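Local coordinates for chromosome segregation protein smc (Pyrococcus furiosus, PDB 3KTA) that binds and hydrolyses ATP with an ABC-type head that also shows adenylate kinase activity, and probably serves chromosome condensation and partitioning, at the interface of chains B and A. Sequence-based numbering; all coordinates share one arbitrary frame. Chains: chain A, Chromosome segregation protein smc; chain B, Chromosome segregation protein smc.

Contact 1: the interface of chains B and A. Residues chain B 40, 143-146; chain A 92-95, 171.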
loop_
_atom_site.group_PDB
_atom_site.type_symbol
_atom_site.label_atom_id
_atom_site.label_comp_id
_atom_site.label_asym_id
_atom_site.label_seq_id
_atom_site.Cartn_x
_atom_site.Cartn_y
_atom_site.Cartn_z
ATOM N N SER B 40 2.145 5.561 10.149
ATOM C CA SER B 40 2.490 5.859 8.762
ATOM C C SER B 40 4.001 5.875 8.549
ATOM O O SER B 40 4.466 5.613 7.449
ATOM C CB SER B 40 1.903 7.185 8.317
ATOM O OG SER B 40 0.493 7.092 8.305
ATOM N N VAL B 143 -0.618 2.447 -1.228
ATOM C CA VAL B 143 -1.630 3.493 -1.110
ATOM C C VAL B 143 -1.435 4.254 0.192
ATOM O O VAL B 143 -1.805 3.776 1.276
ATOM C CB VAL B 143 -3.066 2.921 -1.173
ATOM C CG1 VAL B 143 -4.092 4.059 -1.131
ATOM C CG2 VAL B 143 -3.256 2.052 -2.435
ATOM N N LEU B 144 -0.828 5.434 0.091
ATOM C CA LEU B 144 -0.458 6.211 1.273
ATOM C C LEU B 144 -1.689 6.861 1.891
ATOM O O LEU B 144 -2.761 6.911 1.273
ATOM C CB LEU B 144 0.598 7.265 0.920
ATOM C CG LEU B 144 1.869 6.707 0.259
ATOM C CD1 LEU B 144 2.759 7.851 -0.186
ATOM C CD2 LEU B 144 2.602 5.746 1.197
ATOM N N GLN B 145 -1.534 7.349 3.113
ATOM C CA GLN B 145 -2.671 7.903 3.841
ATOM C C GLN B 145 -3.355 9.010 3.034
ATOM O O GLN B 145 -2.699 9.911 2.504
ATOM C CB GLN B 145 -2.216 8.423 5.196
ATOM C CG GLN B 145 -3.390 8.859 6.086
ATOM C CD GLN B 145 -2.996 8.970 7.545
ATOM O OE1 GLN B 145 -1.871 8.661 7.923
ATOM N NE2 GLN B 145 -3.927 9.426 8.379
ATOM N N GLY B 146 -4.677 8.914 2.926
ATOM C CA GLY B 146 -5.460 9.906 2.215
ATOM C C GLY B 146 -5.419 9.823 0.698
ATOM O O GLY B 146 -5.974 10.693 0.023
ATOM N N PHE A 92 -1.592 -0.400 2.620
ATOM C CA PHE A 92 -2.787 0.432 2.644
ATOM C C PHE A 92 -2.790 1.202 3.961
ATOM O O PHE A 92 -2.840 0.598 5.026
ATOM C CB PHE A 92 -4.053 -0.431 2.644
ATOM C CG PHE A 92 -4.334 -1.175 1.362
ATOM C CD1 PHE A 92 -3.815 -0.765 0.138
ATOM C CD2 PHE A 92 -5.187 -2.272 1.393
ATOM C CE1 PHE A 92 -4.125 -1.464 -1.036
ATOM C CE2 PHE A 92 -5.504 -2.981 0.239
ATOM C CZ PHE A 92 -4.980 -2.578 -0.985
ATOM N N ASP A 93 -2.788 2.529 3.898
ATOM C CA ASP A 93 -2.796 3.360 5.112
ATOM C C ASP A 93 -4.145 4.075 5.323
ATOM O O ASP A 93 -4.443 5.060 4.652
ATOM C CB ASP A 93 -1.679 4.394 5.000
ATOM C CG ASP A 93 -1.376 5.091 6.318
ATOM O OD1 ASP A 93 -2.192 5.000 7.267
ATOM O OD2 ASP A 93 -0.297 5.713 6.397
ATOM N N GLU A 94 -4.951 3.556 6.249
ATOM C CA GLU A 94 -6.264 4.115 6.575
ATOM C C GLU A 94 -7.153 4.331 5.338
ATOM O O GLU A 94 -7.756 5.386 5.146
ATOM C CB GLU A 94 -6.134 5.355 7.471
ATOM C CG GLU A 94 -5.450 5.040 8.779
ATOM C CD GLU A 94 -5.519 6.164 9.785
ATOM O OE1 GLU A 94 -4.477 6.456 10.406
ATOM O OE2 GLU A 94 -6.623 6.747 9.983
ATOM N N ILE A 95 -7.259 3.276 4.533
ATOM C CA ILE A 95 -8.031 3.311 3.293
ATOM C C ILE A 95 -9.514 3.203 3.588
ATOM O O ILE A 95 -10.331 3.375 2.690
ATOM C CB ILE A 95 -7.635 2.185 2.306
ATOM C CG1 ILE A 95 -7.722 0.806 2.989
ATOM C CG2 ILE A 95 -6.244 2.447 1.722
ATOM C CD1 ILE A 95 -8.152 -0.316 2.072
ATOM N N HIS A 171 -9.413 9.671 10.243
ATOM C CA HIS A 171 -8.567 10.394 9.304
ATOM C C HIS A 171 -9.315 11.574 8.683
ATOM O O HIS A 171 -10.504 11.477 8.363
ATOM C CB HIS A 171 -8.110 9.458 8.180
ATOM C CG HIS A 171 -7.459 10.175 7.040
ATOM N ND1 HIS A 171 -8.151 10.592 5.923
ATOM C CD2 HIS A 171 -6.182 10.590 6.869
ATOM C CE1 HIS A 171 -7.323 11.225 5.107
ATOM N NE2 HIS A 171 -6.125 11.240 5.659
HETATM O O HOH W 1 1.039 6.602 4.364
HETATM O O HOH W 2 -5.413 5.843 2.022
HETATM O O HOH W 3 -6.589 7.983 4.807
#
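This is the catalytic centre of the ABC ATPase head of an SMC protein, built from the N-terminal part (chain B) and the C-terminal part (chain A). B:Ser40 closes the Walker A P-loop, B:Gln145 is the Q-loop glutamine, and A:Asp93 and A:Glu94 are the Walker B aspartate and catalytic glutamate. B:Ser40 and B:Gln145 also bind magnesium.

Direct hydrogen bonds centre on A:Asp93. Its CG lies anti to the backbone N (chi1 -166°), which sends the carboxylate toward B:Ser40. The B:Ser40 hydroxyl OG donates to the syn lone pair of A:Asp93 OD2 at 2.5 Å. The A:Asp93 backbone N donates to B:Val143 O at 3.1 Å, nearly along the C=O axis, as B strand 142-143 pairs in parallel with A strand 89-93.

Waters extend the grip. One joins A:Asp93 OD2 to B:Gln145 N. Another joins A:Asp93 O to B:Leu144 O. A third links B:Gly146 N to A:Glu94 O and sits over one face of the A:His171 ring.

Packing fills the margins. The extended B:Gln145 side chain meets A:His171 tip to tip, with B:Gln145 CG 3.4 Å from A:His171 CD2 and amide and ring planes 48° apart. B:Val143 CG2 touches A:Phe92 CD1 at 3.9 Å, while CG1 faces A:Ile95 CG2.

Contact 2: the interface of chains B and A. Residues chain B 140, 162-163, 166; chain A 12, 16, 77-78, 81-82, 84-85, 87, 90.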
loop_
_atom_site.group_PDB
_atom_site.type_symbol
_atom_site.label_atom_id
_atom_site.label_comp_id
_atom_site.label_asym_id
_atom_site.label_seq_id
_atom_site.Cartn_x
_atom_site.Cartn_y
_atom_site.Cartn_z
ATOM N N TYR B 140 1.131 1.216 -7.907
ATOM C CA TYR B 140 -0.296 1.340 -7.596
ATOM C C TYR B 140 -0.619 0.563 -6.313
ATOM O O TYR B 140 -1.669 0.758 -5.703
ATOM C CB TYR B 140 -1.170 0.780 -8.731
ATOM C CG TYR B 140 -1.296 -0.739 -8.679
ATOM C CD1 TYR B 140 -0.278 -1.546 -9.161
ATOM C CD2 TYR B 140 -2.420 -1.354 -8.131
ATOM C CE1 TYR B 140 -0.372 -2.927 -9.099
ATOM C CE2 TYR B 140 -2.523 -2.735 -8.062
ATOM C CZ TYR B 140 -1.492 -3.514 -8.551
ATOM O OH TYR B 140 -1.565 -4.884 -8.489
ATOM N N LEU B 162 -1.551 2.522 -16.687
ATOM C CA LEU B 162 -1.409 1.537 -15.619
ATOM C C LEU B 162 -1.702 0.133 -16.148
ATOM O O LEU B 162 -0.958 -0.812 -15.878
ATOM C CB LEU B 162 -2.316 1.895 -14.437
ATOM C CG LEU B 162 -2.270 0.970 -13.219
ATOM C CD1 LEU B 162 -0.838 0.744 -12.757
ATOM C CD2 LEU B 162 -3.118 1.543 -12.091
ATOM N N ILE B 163 -2.772 -0.004 -16.924
ATOM C CA ILE B 163 -3.077 -1.291 -17.533
ATOM C C ILE B 163 -2.026 -1.725 -18.569
ATOM O O ILE B 163 -1.665 -2.899 -18.630
ATOM C CB ILE B 163 -4.504 -1.313 -18.091
ATOM C CG1 ILE B 163 -5.484 -0.961 -16.962
ATOM C CG2 ILE B 163 -4.812 -2.659 -18.736
ATOM C CD1 ILE B 163 -5.248 -1.745 -15.654
ATOM N N ILE B 166 0.606 -3.331 -16.439
ATOM C CA ILE B 166 0.205 -4.647 -15.935
ATOM C C ILE B 166 0.247 -5.719 -17.031
ATOM O O ILE B 166 0.624 -6.861 -16.780
ATOM C CB ILE B 166 -1.203 -4.585 -15.289
ATOM C CG1 ILE B 166 -1.209 -3.572 -14.137
ATOM C CG2 ILE B 166 -1.635 -5.944 -14.779
ATOM C CD1 ILE B 166 -0.275 -3.917 -12.974
ATOM N N THR A 12 -5.564 -8.626 -21.269
ATOM C CA THR A 12 -5.385 -8.073 -19.937
ATOM C C THR A 12 -6.562 -7.178 -19.586
ATOM O O THR A 12 -7.122 -7.284 -18.496
ATOM C CB THR A 12 -4.068 -7.294 -19.833
ATOM O OG1 THR A 12 -2.973 -8.206 -20.027
ATOM C CG2 THR A 12 -3.957 -6.644 -18.467
ATOM N N ILE A 16 -9.220 -7.715 -16.388
ATOM C CA ILE A 16 -9.382 -6.690 -15.355
ATOM C C ILE A 16 -10.774 -6.031 -15.359
ATOM O O ILE A 16 -11.339 -5.758 -14.296
ATOM C CB ILE A 16 -8.232 -5.658 -15.431
ATOM C CG1 ILE A 16 -6.919 -6.377 -15.099
ATOM C CG2 ILE A 16 -8.466 -4.520 -14.451
ATOM C CD1 ILE A 16 -5.661 -5.569 -15.351
ATOM N N PHE A 77 -11.041 -1.155 -8.293
ATOM C CA PHE A 77 -10.046 -1.115 -9.350
ATOM C C PHE A 77 -8.723 -1.771 -8.935
ATOM O O PHE A 77 -8.156 -2.582 -9.672
ATOM C CB PHE A 77 -9.830 0.345 -9.780
ATOM C CG PHE A 77 -8.913 0.506 -10.945
ATOM C CD1 PHE A 77 -9.252 0.016 -12.194
ATOM C CD2 PHE A 77 -7.706 1.174 -10.794
ATOM C CE1 PHE A 77 -8.405 0.166 -13.269
ATOM C CE2 PHE A 77 -6.852 1.332 -11.877
ATOM C CZ PHE A 77 -7.209 0.833 -13.116
ATOM N N VAL A 78 -8.238 -1.430 -7.751
ATOM C CA VAL A 78 -6.988 -1.996 -7.244
ATOM C C VAL A 78 -7.101 -3.517 -7.167
ATOM O O VAL A 78 -6.210 -4.260 -7.614
ATOM C CB VAL A 78 -6.660 -1.449 -5.845
ATOM C CG1 VAL A 78 -5.490 -2.250 -5.204
ATOM C CG2 VAL A 78 -6.328 0.032 -5.919
ATOM N N ILE A 81 -7.105 -5.434 -10.550
ATOM C CA ILE A 81 -5.746 -5.676 -10.986
ATOM C C ILE A 81 -5.122 -6.816 -10.174
ATOM O O ILE A 81 -4.500 -7.714 -10.727
ATOM C CB ILE A 81 -4.897 -4.394 -10.846
ATOM C CG1 ILE A 81 -5.492 -3.292 -11.718
ATOM C CG2 ILE A 81 -3.460 -4.663 -11.266
ATOM C CD1 ILE A 81 -4.829 -1.922 -11.522
ATOM N N GLN A 82 -5.282 -6.764 -8.857
ATOM C CA GLN A 82 -4.646 -7.752 -7.990
ATOM C C GLN A 82 -5.074 -9.162 -8.370
ATOM O O GLN A 82 -4.269 -10.093 -8.345
ATOM C CB GLN A 82 -4.986 -7.469 -6.520
ATOM C CG GLN A 82 -4.160 -8.295 -5.521
ATOM C CD GLN A 82 -4.763 -9.647 -5.234
ATOM O OE1 GLN A 82 -5.951 -9.894 -5.493
ATOM N NE2 GLN A 82 -3.950 -10.540 -4.674
ATOM N N PHE A 84 -5.982 -10.292 -11.262
ATOM C CA PHE A 84 -5.359 -10.682 -12.523
ATOM C C PHE A 84 -3.864 -10.940 -12.379
ATOM O O PHE A 84 -3.329 -11.899 -12.951
ATOM C CB PHE A 84 -5.576 -9.601 -13.578
ATOM C CG PHE A 84 -4.835 -9.866 -14.855
ATOM C CD1 PHE A 84 -5.276 -10.844 -15.735
ATOM C CD2 PHE A 84 -3.684 -9.160 -15.154
ATOM C CE1 PHE A 84 -4.584 -11.097 -16.910
ATOM C CE2 PHE A 84 -2.986 -9.405 -16.329
ATOM C CZ PHE A 84 -3.443 -10.377 -17.202
ATOM N N LYS A 85 -3.189 -10.067 -11.635
ATOM C CA LYS A 85 -1.760 -10.181 -11.434
ATOM C C LYS A 85 -1.392 -9.787 -10.002
ATOM O O LYS A 85 -1.156 -8.623 -9.715
ATOM C CB LYS A 85 -1.015 -9.278 -12.424
ATOM C CG LYS A 85 0.496 -9.363 -12.308
ATOM C CD LYS A 85 1.203 -8.446 -13.299
ATOM N N ALA A 87 0.294 -8.573 -6.907
ATOM C CA ALA A 87 1.576 -7.943 -6.601
ATOM C C ALA A 87 2.183 -8.621 -5.381
ATOM O O ALA A 87 1.470 -9.241 -4.596
ATOM C CB ALA A 87 1.402 -6.462 -6.354
ATOM N N TYR A 90 0.872 -5.281 -0.787
ATOM C CA TYR A 90 0.094 -4.047 -0.840
ATOM C C TYR A 90 0.258 -3.376 0.501
ATOM O O TYR A 90 0.286 -4.055 1.529
ATOM C CB TYR A 90 -1.403 -4.348 -1.104
ATOM C CG TYR A 90 -1.578 -4.908 -2.486
ATOM C CD1 TYR A 90 -1.300 -6.242 -2.748
ATOM C CD2 TYR A 90 -1.962 -4.091 -3.551
ATOM C CE1 TYR A 90 -1.388 -6.755 -4.029
ATOM C CE2 TYR A 90 -2.067 -4.603 -4.839
ATOM C CZ TYR A 90 -1.784 -5.927 -5.068
ATOM O OH TYR A 90 -1.862 -6.444 -6.332
HETATM O O HOH W 4 -0.183 -6.171 -10.119
#
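B:Tyr140 makes a polar contact in a mostly apolar interface. Its hydroxyl OH shares a hydrogen bond of 2.7 Å with the A:Tyr90 hydroxyl OH, donor and acceptor not being distinguished. A water joins B:Tyr140 OH to A:Lys85 O. The two tyrosine side chains cross obliquely, and B:Tyr140 CE2 lies in plane at the edge of the A:Tyr90 ring. A:Ile81 comes tip to tip with B:Tyr140, its CG2 branch 3.5 Å from B:Tyr140 CZ.

A:Ile81 CG2 also meets B:Ile166 CD1 at 3.7 Å, the two isoleucines crossing at about a right angle. B:Leu162 CD2 slides past A:Phe77 and touches its ring atom CE2 at 3.7 Å. B:Ile163 and A:Ile16 meet end to end, CD1 to CD1, at 3.9 Å. B:Ile166 CG2 reaches A:Phe84 CD2.

Further out, the A:Ala87 backbone N donates to A:Tyr90 OH at 3.1 Å and helps fix that hydroxyl. A:Ile81 CD1 lies over the rim of one A:Phe77 face.

The patch seats B helix 156-167 against A helices 4-27 and 67-84, and so helps join the N- and C-terminal parts into one ATPase head.

Contact 3: the interface of chains B and A. Residues chain B 24-25, 27-30; chain A 111, 115, 118-122, 133-135.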
loop_
_atom_site.group_PDB
_atom_site.type_symbol
_atom_site.label_atom_id
_atom_site.label_comp_id
_atom_site.label_asym_id
_atom_site.label_seq_id
_atom_site.Cartn_x
_atom_site.Cartn_y
_atom_site.Cartn_z
ATOM N N PHE B 24 6.245 -9.049 9.816
ATOM C CA PHE B 24 4.964 -9.088 9.118
ATOM C C PHE B 24 4.535 -10.519 8.812
ATOM O O PHE B 24 5.369 -11.392 8.584
ATOM C CB PHE B 24 5.041 -8.315 7.803
ATOM C CG PHE B 24 5.353 -6.878 7.981
ATOM C CD1 PHE B 24 4.372 -5.992 8.400
ATOM C CD2 PHE B 24 6.630 -6.396 7.746
ATOM C CE1 PHE B 24 4.659 -4.640 8.584
ATOM C CE2 PHE B 24 6.922 -5.045 7.923
ATOM C CZ PHE B 24 5.941 -4.167 8.344
ATOM N N SER B 25 3.228 -10.763 8.811
ATOM C CA SER B 25 2.709 -12.027 8.305
ATOM C C SER B 25 2.906 -12.088 6.793
ATOM O O SER B 25 2.838 -11.070 6.125
ATOM C CB SER B 25 1.210 -12.140 8.609
ATOM O OG SER B 25 0.664 -13.269 7.946
ATOM N N GLY B 27 0.734 -13.104 5.017
ATOM C CA GLY B 27 -0.613 -12.774 4.590
ATOM C C GLY B 27 -1.014 -11.349 4.932
ATOM O O GLY B 27 -0.486 -10.390 4.369
ATOM N N PHE B 28 -1.953 -11.229 5.869
ATOM C CA PHE B 28 -2.576 -9.949 6.234
ATOM C C PHE B 28 -2.125 -9.494 7.629
ATOM O O PHE B 28 -2.435 -10.133 8.643
ATOM C CB PHE B 28 -4.105 -10.165 6.152
ATOM C CG PHE B 28 -4.961 -9.012 6.607
ATOM C CD1 PHE B 28 -4.471 -7.720 6.706
ATOM C CD2 PHE B 28 -6.314 -9.246 6.895
ATOM C CE1 PHE B 28 -5.311 -6.683 7.119
ATOM C CE2 PHE B 28 -7.150 -8.230 7.306
ATOM C CZ PHE B 28 -6.656 -6.954 7.414
ATOM N N THR B 29 -1.356 -8.408 7.681
ATOM C CA THR B 29 -0.976 -7.795 8.952
ATOM C C THR B 29 -1.736 -6.489 9.110
ATOM O O THR B 29 -1.788 -5.684 8.187
ATOM C CB THR B 29 0.530 -7.489 9.023
ATOM O OG1 THR B 29 1.273 -8.681 8.710
ATOM C CG2 THR B 29 0.907 -6.992 10.417
ATOM N N ALA B 30 -2.335 -6.284 10.279
ATOM C CA ALA B 30 -2.944 -5.004 10.591
ATOM C C ALA B 30 -2.029 -4.259 11.544
ATOM O O ALA B 30 -1.466 -4.856 12.465
ATOM C CB ALA B 30 -4.311 -5.191 11.241
ATOM N N ILE A 111 -9.781 -8.371 1.228
ATOM C CA ILE A 111 -8.371 -8.467 1.621
ATOM C C ILE A 111 -8.012 -9.880 2.089
ATOM O O ILE A 111 -7.016 -10.447 1.635
ATOM C CB ILE A 111 -7.988 -7.415 2.693
ATOM C CG1 ILE A 111 -7.897 -6.019 2.066
ATOM C CG2 ILE A 111 -6.654 -7.780 3.372
ATOM C CD1 ILE A 111 -8.017 -4.862 3.088
ATOM N N SER A 115 -5.377 -12.243 0.221
ATOM C CA SER A 115 -4.125 -12.511 0.933
ATOM C C SER A 115 -3.615 -13.931 0.711
ATOM O O SER A 115 -2.511 -14.264 1.117
ATOM C CB SER A 115 -4.269 -12.214 2.432
ATOM O OG SER A 115 -5.100 -13.182 3.042
ATOM N N SER A 118 -1.309 -12.476 -2.338
ATOM C CA SER A 118 -0.436 -11.328 -2.087
ATOM C C SER A 118 -0.371 -11.041 -0.592
ATOM O O SER A 118 -1.301 -11.365 0.147
ATOM C CB SER A 118 -0.965 -10.065 -2.790
ATOM O OG SER A 118 -1.030 -10.225 -4.196
ATOM N N GLN A 119 0.700 -10.375 -0.164
ATOM C CA GLN A 119 0.829 -9.892 1.199
ATOM C C GLN A 119 0.109 -8.542 1.324
ATOM O O GLN A 119 0.186 -7.707 0.419
ATOM C CB GLN A 119 2.316 -9.736 1.525
ATOM C CG GLN A 119 2.622 -9.137 2.891
ATOM C CD GLN A 119 4.128 -9.109 3.119
ATOM O OE1 GLN A 119 4.879 -8.607 2.275
ATOM N NE2 GLN A 119 4.577 -9.665 4.235
ATOM N N PHE A 120 -0.593 -8.339 2.435
ATOM C CA PHE A 120 -1.255 -7.068 2.715
ATOM C C PHE A 120 -0.809 -6.516 4.049
ATOM O O PHE A 120 -0.844 -7.234 5.061
ATOM C CB PHE A 120 -2.785 -7.268 2.724
ATOM C CG PHE A 120 -3.348 -7.469 1.367
ATOM C CD1 PHE A 120 -3.353 -8.734 0.777
ATOM C CD2 PHE A 120 -3.830 -6.387 0.636
ATOM C CE1 PHE A 120 -3.865 -8.910 -0.495
ATOM C CE2 PHE A 120 -4.322 -6.560 -0.639
ATOM C CZ PHE A 120 -4.335 -7.816 -1.212
ATOM N N ILE A 121 -0.406 -5.248 4.049
ATOM C CA ILE A 121 -0.054 -4.561 5.290
ATOM C C ILE A 121 -0.985 -3.364 5.387
ATOM O O ILE A 121 -0.972 -2.486 4.516
ATOM C CB ILE A 121 1.410 -4.068 5.270
ATOM C CG1 ILE A 121 2.358 -5.263 5.152
ATOM C CG2 ILE A 121 1.724 -3.246 6.524
ATOM C CD1 ILE A 121 3.751 -4.868 4.670
ATOM N N VAL A 122 -1.814 -3.339 6.426
ATOM C CA VAL A 122 -2.909 -2.382 6.469
ATOM C C VAL A 122 -2.890 -1.630 7.791
ATOM O O VAL A 122 -2.988 -2.238 8.846
ATOM C CB VAL A 122 -4.270 -3.126 6.349
ATOM C CG1 VAL A 122 -5.438 -2.138 6.435
ATOM C CG2 VAL A 122 -4.346 -3.929 5.048
ATOM N N ALA A 133 -7.299 -10.244 10.761
ATOM C CA ALA A 133 -5.902 -10.176 10.336
ATOM C C ALA A 133 -5.147 -11.407 10.837
ATOM O O ALA A 133 -5.492 -11.973 11.879
ATOM C CB ALA A 133 -5.259 -8.914 10.873
ATOM N N ASP A 134 -4.124 -11.836 10.099
ATOM C CA ASP A 134 -3.319 -12.971 10.542
ATOM C C ASP A 134 -2.414 -12.589 11.705
ATOM O O ASP A 134 -2.165 -13.397 12.600
ATOM C CB ASP A 134 -2.464 -13.508 9.393
ATOM C CG ASP A 134 -3.295 -14.028 8.246
ATOM O OD1 ASP A 134 -4.126 -14.926 8.480
ATOM O OD2 ASP A 134 -3.117 -13.550 7.106
ATOM N N LYS A 135 -1.895 -11.365 11.658
ATOM C CA LYS A 135 -1.062 -10.803 12.711
ATOM C C LYS A 135 -1.438 -9.344 12.953
ATOM O O LYS A 135 -1.883 -8.649 12.037
ATOM C CB LYS A 135 0.423 -10.880 12.326
ATOM C CG LYS A 135 0.946 -12.300 12.211
ATOM C CD LYS A 135 1.119 -12.904 13.613
ATOM C CE LYS A 135 1.640 -14.333 13.549
ATOM N NZ LYS A 135 1.912 -14.865 14.914
HETATM O O HOH W 5 1.491 -8.723 6.024
#
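B:Phe28 has CG anti to its backbone N (chi1 175°), which carries the ring in between A:Ala133 and A:Ile111. A:Asp134 has CG anti to its carbonyl carbon (chi1 -62°), and its carboxylate thereby reaches the B:Phe28 backbone.

The ring is held on both faces. A:Ile111 CG2 lies over the centre of one, 3.7 Å from the B:Phe28 ring centroid, and A:Ala133 covers the other. A:Val122 CG2 touches B:Phe28 CE1 at 3.6 Å. B:Phe24 crosses A:Ile121 at about a right angle, with A:Ile121 CD1 above the rim of its ring.

Both ends of the B:Phe28 backbone are bound. B:Phe28 N donates to A:Asp134 OD2 at 2.9 Å, on the anti lone pair. B:Phe28 O accepts from A:Asp134 N at 2.8 Å, in the carbonyl plane. A:Phe120 N donates to B:Gly27 O at 2.8 Å from above the carbonyl plane. B:Thr29 N and O bond to A:Phe120 O and A:Val122 N, and B:Ala30 N donates to A:Lys135 O. The extended A:Gln119 donates through amide NE2 to B:Ser25 O at 2.9 Å. A water links this carbonyl to B:Thr29 OG1 and A:Phe120 O.

B strand 28-33 thus pairs in parallel with A strands 119-123 and 135-142, making one continuous sheet from both chains of the ATPase head.

The C-alpha centres of contact 1 and contact 2 are about 19 Å apart. Those of contacts 1 and 3 are about 15 Å apart, and those of contacts 2 and 3 about 18 Å. Strand 89-93 of chain A serves both contact 1 and contact 2, with A:Phe92 and A:Asp93 in one and A:Tyr90 in the other. On chain B, the stretch from B:Tyr140 to B:Gly146 joins the same two sites. In chain B, strand 28-33 of contact 3 precedes the P-loop that ends at B:Ser40 in contact 1. Sheet and helix packing may therefore help align the catalytic motifs of the two chains.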